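Local coordinates for protein probable aminotransferase (Pseudomonas aeruginosa, PDB 5YKR) that is a probable class-III aminotransferase, a member of the pyridoxal-phosphate-dependent enzymes, and forms a two-subunit assembly, at residues A[154-167]-A[218-232]. Residues are numbered along the deposited sequence; the frame is centred on the assembly and turned at random.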
loop_
_atom_site.group_PDB
_atom_site.type_symbol
_atom_site.label_atom_id
_atom_site.label_comp_id
_atom_site.label_asym_id
_atom_site.label_seq_id
_atom_site.Cartn_x
_atom_site.Cartn_y
_atom_site.Cartn_z
ATOM N N SER A 154 4.905 -8.999 -22.372
ATOM C CA SER A 154 6.099 -9.102 -23.223
ATOM C C SER A 154 6.662 -10.511 -23.252
ATOM O O SER A 154 7.364 -10.872 -24.185
ATOM C CB SER A 154 7.178 -8.159 -22.712
ATOM O OG SER A 154 7.741 -8.593 -21.462
ATOM N N GLY A 155 6.401 -11.299 -22.214
ATOM C CA GLY A 155 7.080 -12.588 -22.072
ATOM C C GLY A 155 8.531 -12.502 -21.711
ATOM O O GLY A 155 9.227 -13.547 -21.756
ATOM N N ARG A 156 8.993 -11.298 -21.324
ATOM C CA ARG A 156 10.375 -11.060 -20.935
ATOM C C ARG A 156 10.425 -10.801 -19.416
ATOM O O ARG A 156 9.472 -10.272 -18.844
ATOM C CB ARG A 156 10.881 -9.840 -21.659
ATOM C CG ARG A 156 10.948 -10.050 -23.178
ATOM C CD ARG A 156 11.280 -8.703 -23.802
ATOM N NE ARG A 156 10.519 -8.461 -24.967
ATOM C CZ ARG A 156 10.269 -7.257 -25.484
ATOM N NH1 ARG A 156 10.703 -6.132 -24.922
ATOM N NH2 ARG A 156 9.526 -7.179 -26.579
ATOM N N ASP A 157 11.554 -11.162 -18.777
ATOM C CA ASP A 157 11.644 -11.110 -17.316
ATOM C C ASP A 157 12.432 -9.975 -16.687
ATOM O O ASP A 157 12.292 -9.756 -15.517
ATOM C CB ASP A 157 12.263 -12.419 -16.775
ATOM C CG ASP A 157 11.290 -13.593 -16.792
ATOM O OD1 ASP A 157 10.049 -13.407 -16.779
ATOM O OD2 ASP A 157 11.811 -14.717 -16.856
ATOM N N LYS A 158 13.243 -9.259 -17.443
ATOM C CA LYS A 158 14.115 -8.254 -16.846
ATOM C C LYS A 158 13.533 -6.852 -16.896
ATOM O O LYS A 158 12.823 -6.514 -17.819
ATOM C CB LYS A 158 15.542 -8.287 -17.419
ATOM C CG LYS A 158 16.043 -9.702 -17.253
ATOM C CD LYS A 158 17.479 -9.849 -17.173
ATOM C CE LYS A 158 17.760 -11.320 -16.987
ATOM N NZ LYS A 158 18.942 -11.430 -17.686
ATOM N N VAL A 159 13.840 -6.073 -15.876
ATOM C CA VAL A 159 13.521 -4.653 -15.846
ATOM C C VAL A 159 14.858 -3.915 -15.840
ATOM O O VAL A 159 15.777 -4.305 -15.105
ATOM C CB VAL A 159 12.672 -4.252 -14.605
ATOM C CG1 VAL A 159 13.355 -4.498 -13.267
ATOM C CG2 VAL A 159 12.348 -2.792 -14.592
ATOM N N VAL A 160 14.937 -2.821 -16.588
ATOM C CA VAL A 160 16.049 -1.884 -16.478
ATOM C C VAL A 160 15.665 -0.808 -15.475
ATOM O O VAL A 160 14.614 -0.148 -15.602
ATOM C CB VAL A 160 16.408 -1.236 -17.848
ATOM C CG1 VAL A 160 17.312 -0.008 -17.657
ATOM C CG2 VAL A 160 17.112 -2.292 -18.748
ATOM N N VAL A 161 16.569 -0.597 -14.522
ATOM C CA VAL A 161 16.533 0.538 -13.636
ATOM C C VAL A 161 17.903 1.255 -13.716
ATOM O O VAL A 161 18.880 0.723 -14.263
ATOM C CB VAL A 161 16.153 0.215 -12.205
ATOM C CG1 VAL A 161 14.761 -0.404 -12.140
ATOM C CG2 VAL A 161 17.183 -0.709 -11.559
ATOM N N PHE A 162 17.949 2.467 -13.160
ATOM C CA PHE A 162 19.164 3.285 -13.162
ATOM C C PHE A 162 19.846 3.291 -11.806
ATOM O O PHE A 162 19.207 3.227 -10.748
ATOM C CB PHE A 162 18.841 4.703 -13.668
ATOM C CG PHE A 162 18.368 4.705 -15.106
ATOM C CD1 PHE A 162 19.261 4.519 -16.129
ATOM C CD2 PHE A 162 17.056 4.803 -15.431
ATOM C CE1 PHE A 162 18.860 4.470 -17.447
ATOM C CE2 PHE A 162 16.639 4.729 -16.739
ATOM C CZ PHE A 162 17.536 4.563 -17.755
ATOM N N ASN A 163 21.172 3.397 -11.822
ATOM C CA ASN A 163 21.922 3.344 -10.573
ATOM C C ASN A 163 21.502 4.543 -9.683
ATOM O O ASN A 163 21.391 5.686 -10.173
ATOM C CB ASN A 163 23.436 3.350 -10.874
ATOM C CG ASN A 163 24.285 2.977 -9.674
ATOM O OD1 ASN A 163 23.882 2.207 -8.797
ATOM N ND2 ASN A 163 25.475 3.637 -9.578
ATOM N N CYS A 164 21.281 4.256 -8.416
ATOM C CA CYS A 164 20.839 5.222 -7.394
ATOM C C CYS A 164 19.442 5.775 -7.638
ATOM O O CYS A 164 19.089 6.830 -7.116
ATOM C CB CYS A 164 21.869 6.354 -7.173
ATOM S SG CYS A 164 23.502 5.739 -6.777
ATOM N N ASN A 165 18.609 4.952 -8.287
ATOM C CA ASN A 165 17.182 5.181 -8.372
ATOM C C ASN A 165 16.520 5.141 -6.990
ATOM O O ASN A 165 17.071 4.587 -6.022
ATOM C CB ASN A 165 16.512 4.089 -9.224
ATOM C CG ASN A 165 16.466 2.725 -8.544
ATOM O OD1 ASN A 165 15.658 2.527 -7.657
ATOM N ND2 ASN A 165 17.354 1.792 -8.946
ATOM N N TYR A 166 15.287 5.640 -6.930
ATOM C CA TYR A 166 14.347 5.132 -5.893
ATOM C C TYR A 166 12.969 5.098 -6.493
ATOM O O TYR A 166 12.500 6.095 -7.043
ATOM C CB TYR A 166 14.328 5.939 -4.580
ATOM C CG TYR A 166 13.498 5.274 -3.484
ATOM C CD1 TYR A 166 13.927 4.085 -2.944
ATOM C CD2 TYR A 166 12.307 5.809 -3.011
ATOM C CE1 TYR A 166 13.222 3.422 -1.968
ATOM C CE2 TYR A 166 11.582 5.142 -1.994
ATOM C CZ TYR A 166 12.075 3.943 -1.488
ATOM O OH TYR A 166 11.397 3.239 -0.483
ATOM N N HIS A 167 12.299 3.941 -6.341
ATOM C CA HIS A 167 10.926 3.698 -6.828
ATOM C C HIS A 167 10.021 3.086 -5.752
ATOM O O HIS A 167 8.927 2.595 -6.106
ATOM C CB HIS A 167 10.973 2.839 -8.069
ATOM C CG HIS A 167 11.693 3.504 -9.172
ATOM N ND1 HIS A 167 11.179 4.589 -9.851
ATOM C CD2 HIS A 167 12.925 3.279 -9.696
ATOM C CE1 HIS A 167 12.084 5.027 -10.736
ATOM N NE2 HIS A 167 13.148 4.244 -10.657
ATOM N N GLY A 218 17.345 -8.543 -25.529
ATOM C CA GLY A 218 16.041 -9.055 -25.932
ATOM C C GLY A 218 15.197 -9.566 -24.794
ATOM O O GLY A 218 14.150 -10.144 -25.042
ATOM N N ASP A 219 15.638 -9.360 -23.547
ATOM C CA ASP A 219 14.983 -9.923 -22.373
ATOM C C ASP A 219 14.453 -8.859 -21.414
ATOM O O ASP A 219 14.126 -9.200 -20.256
ATOM C CB ASP A 219 15.901 -10.875 -21.584
ATOM C CG ASP A 219 17.180 -10.241 -21.116
ATOM O OD1 ASP A 219 17.401 -9.032 -21.263
ATOM O OD2 ASP A 219 18.009 -11.008 -20.577
ATOM N N VAL A 220 14.318 -7.616 -21.894
ATOM C CA VAL A 220 13.891 -6.499 -21.036
ATOM C C VAL A 220 12.395 -6.205 -21.310
ATOM O O VAL A 220 12.008 -5.839 -22.410
ATOM C CB VAL A 220 14.733 -5.258 -21.268
ATOM C CG1 VAL A 220 14.196 -4.110 -20.422
ATOM C CG2 VAL A 220 16.204 -5.559 -20.897
ATOM N N ALA A 221 11.583 -6.358 -20.277
ATOM C CA ALA A 221 10.165 -6.056 -20.341
ATOM C C ALA A 221 9.908 -4.541 -20.280
ATOM O O ALA A 221 8.956 -4.033 -20.926
ATOM C CB ALA A 221 9.439 -6.740 -19.217
ATOM N N ALA A 222 10.681 -3.828 -19.488
ATOM C CA ALA A 222 10.433 -2.404 -19.242
ATOM C C ALA A 222 11.705 -1.688 -18.781
ATOM O O ALA A 222 12.564 -2.316 -18.143
ATOM C CB ALA A 222 9.345 -2.227 -18.208
ATOM N N VAL A 223 11.707 -0.371 -19.025
ATOM C CA VAL A 223 12.605 0.559 -18.380
ATOM C C VAL A 223 11.753 1.344 -17.387
ATOM O O VAL A 223 10.747 1.947 -17.787
ATOM C CB VAL A 223 13.280 1.540 -19.371
ATOM C CG1 VAL A 223 14.073 2.591 -18.631
ATOM C CG2 VAL A 223 14.163 0.793 -20.359
ATOM N N LEU A 224 12.162 1.376 -16.135
ATOM C CA LEU A 224 11.483 2.127 -15.067
ATOM C C LEU A 224 12.403 3.279 -14.660
ATOM O O LEU A 224 13.588 3.030 -14.283
ATOM C CB LEU A 224 11.202 1.249 -13.835
ATOM C CG LEU A 224 10.651 1.911 -12.573
ATOM C CD1 LEU A 224 9.333 2.650 -12.845
ATOM C CD2 LEU A 224 10.447 0.897 -11.505
ATOM N N THR A 225 11.908 4.517 -14.709
ATOM C CA THR A 225 12.758 5.666 -14.371
ATOM C C THR A 225 11.939 6.885 -13.965
ATOM O O THR A 225 10.844 7.114 -14.504
ATOM C CB THR A 225 13.685 6.044 -15.533
ATOM O OG1 THR A 225 14.661 7.027 -15.112
ATOM C CG2 THR A 225 12.926 6.534 -16.770
ATOM N N GLU A 226 12.494 7.703 -13.076
ATOM C CA GLU A 226 12.060 9.097 -12.986
ATOM C C GLU A 226 12.534 9.803 -14.256
ATOM O O GLU A 226 13.572 9.452 -14.829
ATOM C CB GLU A 226 12.648 9.792 -11.780
ATOM C CG GLU A 226 12.183 9.254 -10.435
ATOM C CD GLU A 226 12.727 10.145 -9.341
ATOM O OE1 GLU A 226 13.918 9.926 -8.913
ATOM O OE2 GLU A 226 12.025 11.096 -8.926
ATOM N N PRO A 227 11.822 10.848 -14.691
ATOM C CA PRO A 227 12.326 11.617 -15.844
ATOM C C PRO A 227 13.485 12.555 -15.522
ATOM O O PRO A 227 14.152 13.073 -16.423
ATOM C CB PRO A 227 11.071 12.370 -16.305
ATOM C CG PRO A 227 10.282 12.586 -15.049
ATOM C CD PRO A 227 10.535 11.385 -14.181
ATOM N N PHE A 228 13.686 12.767 -14.224
ATOM C CA PHE A 228 14.715 13.651 -13.668
ATOM C C PHE A 228 14.940 13.028 -12.298
ATOM O O PHE A 228 13.964 12.870 -11.553
ATOM C CB PHE A 228 14.104 15.063 -13.662
ATOM C CG PHE A 228 15.022 16.178 -13.265
ATOM C CD1 PHE A 228 15.562 16.284 -12.004
ATOM C CD2 PHE A 228 15.224 17.217 -14.166
ATOM C CE1 PHE A 228 16.376 17.356 -11.679
ATOM C CE2 PHE A 228 16.039 18.282 -13.872
ATOM C CZ PHE A 228 16.599 18.348 -12.618
ATOM N N MET A 229 16.152 12.523 -12.015
ATOM C CA MET A 229 16.302 11.754 -10.778
ATOM C C MET A 229 16.241 12.698 -9.579
ATOM O O MET A 229 16.810 13.799 -9.618
ATOM C CB MET A 229 17.593 10.931 -10.762
ATOM C CG MET A 229 17.749 10.063 -11.974
ATOM S SD MET A 229 19.242 9.010 -11.958
ATOM C CE MET A 229 18.879 7.858 -10.623
ATOM N N THR A 230 15.587 12.274 -8.515
ATOM C CA THR A 230 15.392 13.105 -7.325
ATOM C C THR A 230 15.742 12.439 -6.031
ATOM O O THR A 230 15.617 13.048 -4.974
ATOM C CB THR A 230 13.934 13.597 -7.206
ATOM O OG1 THR A 230 13.075 12.484 -6.957
ATOM C CG2 THR A 230 13.505 14.350 -8.473
ATOM N N ASN A 231 16.232 11.204 -6.089
ATOM C CA ASN A 231 16.455 10.421 -4.882
ATOM C C ASN A 231 17.921 10.083 -4.621
ATOM O O ASN A 231 18.223 9.124 -3.912
ATOM C CB ASN A 231 15.538 9.204 -4.911
ATOM C CG ASN A 231 14.064 9.555 -4.760
ATOM O OD1 ASN A 231 13.175 9.225 -5.643
ATOM N ND2 ASN A 231 13.773 10.131 -3.645
ATOM N N VAL A 232 18.806 10.919 -5.173
ATOM C CA VAL A 232 20.249 10.864 -4.885
ATOM C C VAL A 232 20.803 12.271 -5.024
ATOM O O VAL A 232 21.762 12.534 -5.767
ATOM C CB VAL A 232 20.944 9.783 -5.778
ATOM C CG1 VAL A 232 20.824 10.108 -7.275
ATOM C CG2 VAL A 232 22.359 9.561 -5.330
HETATM O O HOH W 1 15.341 3.741 -12.384
HETATM O O HOH W 2 17.211 8.951 -7.744
HETATM O O HOH W 3 18.206 6.234 -3.990
HETATM O O HOH W 4 15.192 7.597 -9.278
#
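His167 lays one ring face on Leu224, whose CG sits 3.7 Å from the ring centroid and almost on the ring normal, a CH-pi contact over the centre. At the ring's edge, in its plane, lie Glu226 N and a water; this water bonds His167 NE2 and also links Phe162 N to Leu224 O, while ND1 bonds Asp259, so both ring nitrogens are held and the rotation is fixed. Phe162 brings ring atom CD2 to 3.3 Å from Thr225 OG1 and CE2 to 3.8 Å from Val223 CG1, both oblique to the ring. The guanidinium of Arg156 carries Ser154 CB over the rim of one face; at its edge NH1 bonds Val220 O (2.8 Å, 165° at the hydrogen) near the guanidinium plane, and NH1 also reaches Asp253 O. The Lys158 chain passes across Asp219 at a slant and, bent at its last torsion (chi4 146°), puts NZ 3.1 Å from Asp219 OD2, a salt bridge met from above the carboxylate plane; Arg201 pairs with the same oxygen. Between these ends the strands run parallel, with Val160 N to Ala222 O and Leu224 N to Val160 O both 2.9 Å, the latter almost straight (175°). Val160, Val220 and Val223 pack on helix 208-215; Val159, Ala222 and Leu224 face helix 139-154. Beyond the strands, waters join Cys164 O to Asn231 N and Tyr166 N to Glu226 OE1. Neighbouring parallel strands within a mixed seven-stranded sheet, sandwiched between helices, are characteristic of the large domain of fold-type I PLP-dependent aminotransferases.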